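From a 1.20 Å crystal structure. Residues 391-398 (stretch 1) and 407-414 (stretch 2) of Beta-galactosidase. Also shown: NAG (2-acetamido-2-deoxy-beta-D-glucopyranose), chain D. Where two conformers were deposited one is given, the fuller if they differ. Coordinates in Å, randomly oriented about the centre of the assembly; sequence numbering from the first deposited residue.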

# COMPACT_ATOMS: atom_id res chain seq x y z
N SER A 391 -39.78 -6.54 5.47
CA SER A 391 -38.82 -6.54 6.55
C SER A 391 -38.30 -5.17 6.92
O SER A 391 -37.81 -4.51 6.01
CB SER A 391 -37.54 -7.29 6.11
OG SER A 391 -37.72 -8.68 6.10
N GLN A 392 -38.33 -4.75 8.18
CA GLN A 392 -37.68 -3.57 8.68
C GLN A 392 -36.27 -3.84 9.18
O GLN A 392 -35.60 -2.89 9.59
CB GLN A 392 -38.55 -3.05 9.85
CG GLN A 392 -40.00 -2.94 9.44
CD GLN A 392 -40.06 -2.31 8.05
OE1 GLN A 392 -40.09 -3.02 7.04
NE2 GLN A 392 -40.06 -0.97 8.06
N ASN A 393 -35.83 -5.09 9.17
CA ASN A 393 -34.51 -5.41 9.71
C ASN A 393 -33.43 -5.25 8.66
O ASN A 393 -32.25 -5.50 8.95
CB ASN A 393 -34.54 -6.86 10.23
CG ASN A 393 -35.53 -6.96 11.39
OD1 ASN A 393 -35.27 -6.37 12.44
ND2 ASN A 393 -36.61 -7.67 11.08
N ILE A 394 -33.77 -4.84 7.46
CA ILE A 394 -32.76 -4.60 6.43
C ILE A 394 -33.05 -3.23 5.83
O ILE A 394 -34.19 -2.77 5.81
CB ILE A 394 -32.74 -5.69 5.36
CG1 ILE A 394 -34.09 -5.82 4.71
CG2 ILE A 394 -32.26 -7.04 5.92
CD1 ILE A 394 -34.20 -6.78 3.56
N VAL A 395 -31.95 -2.63 5.38
CA VAL A 395 -31.98 -1.36 4.68
C VAL A 395 -31.69 -1.66 3.21
O VAL A 395 -30.78 -2.46 2.89
CB VAL A 395 -31.00 -0.36 5.29
CG1 VAL A 395 -30.74 0.81 4.33
CG2 VAL A 395 -31.54 0.18 6.60
N ILE A 396 -32.42 -1.04 2.30
CA ILE A 396 -32.19 -1.23 0.87
C ILE A 396 -32.01 0.11 0.22
O ILE A 396 -32.87 1.02 0.39
CB ILE A 396 -33.37 -2.02 0.23
CG1 ILE A 396 -33.51 -3.38 0.93
CG2 ILE A 396 -33.18 -2.12 -1.27
CD1 ILE A 396 -34.71 -4.20 0.45
N THR A 397 -30.94 0.29 -0.53
CA THR A 397 -30.75 1.51 -1.31
C THR A 397 -30.91 1.19 -2.77
O THR A 397 -30.17 0.36 -3.28
CB THR A 397 -29.35 2.10 -1.07
OG1 THR A 397 -29.16 2.30 0.35
CG2 THR A 397 -29.23 3.45 -1.78
N PRO A 398 -31.87 1.82 -3.46
CA PRO A 398 -32.08 1.60 -4.88
C PRO A 398 -31.23 2.52 -5.74
O PRO A 398 -31.04 3.68 -5.41
CB PRO A 398 -33.58 1.95 -5.07
CG PRO A 398 -33.77 3.05 -4.07
CD PRO A 398 -32.89 2.74 -2.89
N PHE A 407 -30.56 -1.53 -9.54
CA PHE A 407 -29.68 -2.21 -8.61
C PHE A 407 -30.17 -1.94 -7.21
O PHE A 407 -30.66 -0.79 -6.94
CB PHE A 407 -28.22 -1.69 -8.75
CG PHE A 407 -27.64 -1.94 -10.11
CD1 PHE A 407 -27.96 -1.14 -11.20
CD2 PHE A 407 -26.76 -3.04 -10.31
CE1 PHE A 407 -27.49 -1.36 -12.49
CE2 PHE A 407 -26.25 -3.24 -11.60
CZ PHE A 407 -26.61 -2.45 -12.67
N PHE A 408 -30.10 -2.87 -6.29
CA PHE A 408 -30.60 -2.66 -4.93
C PHE A 408 -29.57 -3.18 -3.96
O PHE A 408 -29.25 -4.38 -3.97
CB PHE A 408 -31.93 -3.41 -4.70
CG PHE A 408 -32.97 -2.97 -5.73
CD1 PHE A 408 -33.04 -3.58 -6.97
CD2 PHE A 408 -33.80 -1.89 -5.40
CE1 PHE A 408 -33.94 -3.12 -7.89
CE2 PHE A 408 -34.72 -1.44 -6.35
CZ PHE A 408 -34.74 -2.03 -7.59
N VAL A 409 -29.01 -2.28 -3.16
CA VAL A 409 -28.00 -2.70 -2.21
C VAL A 409 -28.68 -2.97 -0.87
O VAL A 409 -29.30 -2.07 -0.27
CB VAL A 409 -26.90 -1.61 -2.07
CG1 VAL A 409 -25.86 -2.11 -1.04
CG2 VAL A 409 -26.31 -1.30 -3.43
N VAL A 410 -28.56 -4.20 -0.40
CA VAL A 410 -29.22 -4.65 0.82
C VAL A 410 -28.21 -4.83 1.93
O VAL A 410 -27.15 -5.44 1.71
CB VAL A 410 -29.94 -5.99 0.54
CG1 VAL A 410 -30.71 -6.44 1.78
CG2 VAL A 410 -30.84 -5.93 -0.71
N ARG A 411 -28.49 -4.30 3.13
CA ARG A 411 -27.62 -4.50 4.28
C ARG A 411 -28.51 -4.71 5.50
O ARG A 411 -29.72 -4.41 5.49
CB ARG A 411 -26.67 -3.31 4.49
CG ARG A 411 -27.40 -2.00 4.77
CD ARG A 411 -26.40 -0.99 5.29
NE ARG A 411 -26.87 0.36 5.47
CZ ARG A 411 -27.50 0.75 6.58
NH1 ARG A 411 -27.77 -0.08 7.58
NH2 ARG A 411 -27.86 2.04 6.66
N HIS A 412 -27.91 -5.19 6.58
CA HIS A 412 -28.65 -5.17 7.85
C HIS A 412 -28.92 -3.73 8.28
O HIS A 412 -28.09 -2.83 8.12
CB HIS A 412 -27.84 -5.87 8.94
CG HIS A 412 -27.69 -7.34 8.71
ND1 HIS A 412 -28.67 -8.25 9.04
CD2 HIS A 412 -26.68 -8.08 8.18
CE1 HIS A 412 -28.28 -9.48 8.74
NE2 HIS A 412 -27.06 -9.39 8.21
N ALA A 413 -30.08 -3.49 8.88
CA ALA A 413 -30.41 -2.15 9.34
C ALA A 413 -29.41 -1.61 10.35
O ALA A 413 -29.04 -0.44 10.31
CB ALA A 413 -31.80 -2.14 10.00
N ASN A 414 -28.97 -2.44 11.31
CA ASN A 414 -27.78 -2.21 12.09
C ASN A 414 -26.62 -2.76 11.26
O ASN A 414 -26.46 -3.96 11.15
CB ASN A 414 -27.89 -2.92 13.45
CG ASN A 414 -26.58 -2.78 14.20
OD1 ASN A 414 -25.59 -2.20 13.76
ND2 ASN A 414 -26.54 -3.41 15.38
C1 NAG D . -25.27 -3.68 16.03
C2 NAG D . -25.62 -3.39 17.48
C3 NAG D . -24.46 -3.77 18.39
C4 NAG D . -23.73 -5.08 18.09
C5 NAG D . -23.52 -5.30 16.57
C6 NAG D . -23.09 -6.71 16.19
C7 NAG D . -27.13 -1.42 17.67
C8 NAG D . -27.13 0.08 17.55
N2 NAG D . -25.93 -1.99 17.71
O3 NAG D . -24.79 -3.56 19.74
O4 NAG D . -22.47 -4.99 18.70
O5 NAG D . -24.75 -4.99 15.96
O6 NAG D . -24.18 -7.62 16.44
O7 NAG D . -28.17 -1.94 18.11
O HOH W 1 -30.92 -7.54 10.27
O HOH W 2 -28.21 -0.02 1.45

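What forms the apolar centre of this contact? On one face of the two-stranded sheet, Ile396, Val410, Pro398 and Phe408 bring their side chains together as two neighbouring non-hydrogen-bonded pairs. Ile396 CG1 lies 4.0 Å from Val410 CG2, and its other branch reaches along the strand, placing Ile396 CG2 3.9 Å from Phe408 CB. Ile396 thus packs against both its direct partner and the next residue on the same face, with its CG2 near the plane of the Phe408 ring, at the edge. Pro398 CB comes within 3.8 Å of Phe408 CE2. Ile394 extends the row: although its CA-to-CB bond points sideways, its p, t rotamer carries CD1 to 3.9 Å from Val410 CG1. All five residues are buried.

How does the backbone hold these side chains in register? Strands 394-398 and 407-412 run antiparallel, with 159° between their directions, and two hydrogen-bonded pairs alternate with the non-hydrogen-bonded ones. Val395 N donates to Arg411 O at 2.9 Å, and Arg411 N returns a bond of 2.9 Å to Val395 O. The same reciprocal pattern joins the next such pair, Thr397 N to Val409 O and Val409 N to Thr397 O, both at 2.9 Å. Pro398 has no backbone N-H to donate, but it falls in a non-hydrogen-bonded pair, where none is needed across this contact. In these pairs the alpha carbons come close, Ile396 CA lying 4.5 Å from Val410 CA, and their C-H groups approach carbonyls: Ile396 CA is 3.2 Å from Val409 O, and Val410 CA is 3.4 Å from Val395 O.

What happens on the other face, where Val395 and Arg411 project? Here an aliphatic side chain meets a charged one, and the contact is made through the flat of the guanidinium: Val395 CB sits over one of its faces, 3.9 Å from Arg411 CZ. Arg411 starts from a p chi1 and runs forward along its own stretch, so that NH1 donates to His412 O at 2.8 Å and to Ala413 O at 3.0 Å. These bonds tie the guanidinium to the backbone just beyond it, leaving the planar group available for packing. Ala413 adds to the cover of Val395, with its CB 4.1 Å from Val395 CG2.

Where does the contact become polar? At the end near Asn393, the ladder closes with Ala413 N donating to Asn393 O at 3.0 Å, a nearly straight bond of 166°, although both residues lie outside the strands. Asn393 O also accepts from water 1 at 2.8 Å, and that water lies 2.7 Å from His412 ND1 in a second hydrogen bond, so it bridges the stretches. Water 2 makes a similar link beside Thr397: it donates to Val409 O at 2.9 Å and is hydrogen-bonded to Thr397 OG1 at 2.7 Å. Beyond the contact, Asn414 ND2 is covalently bonded to NAG C1 at 1.5 Å.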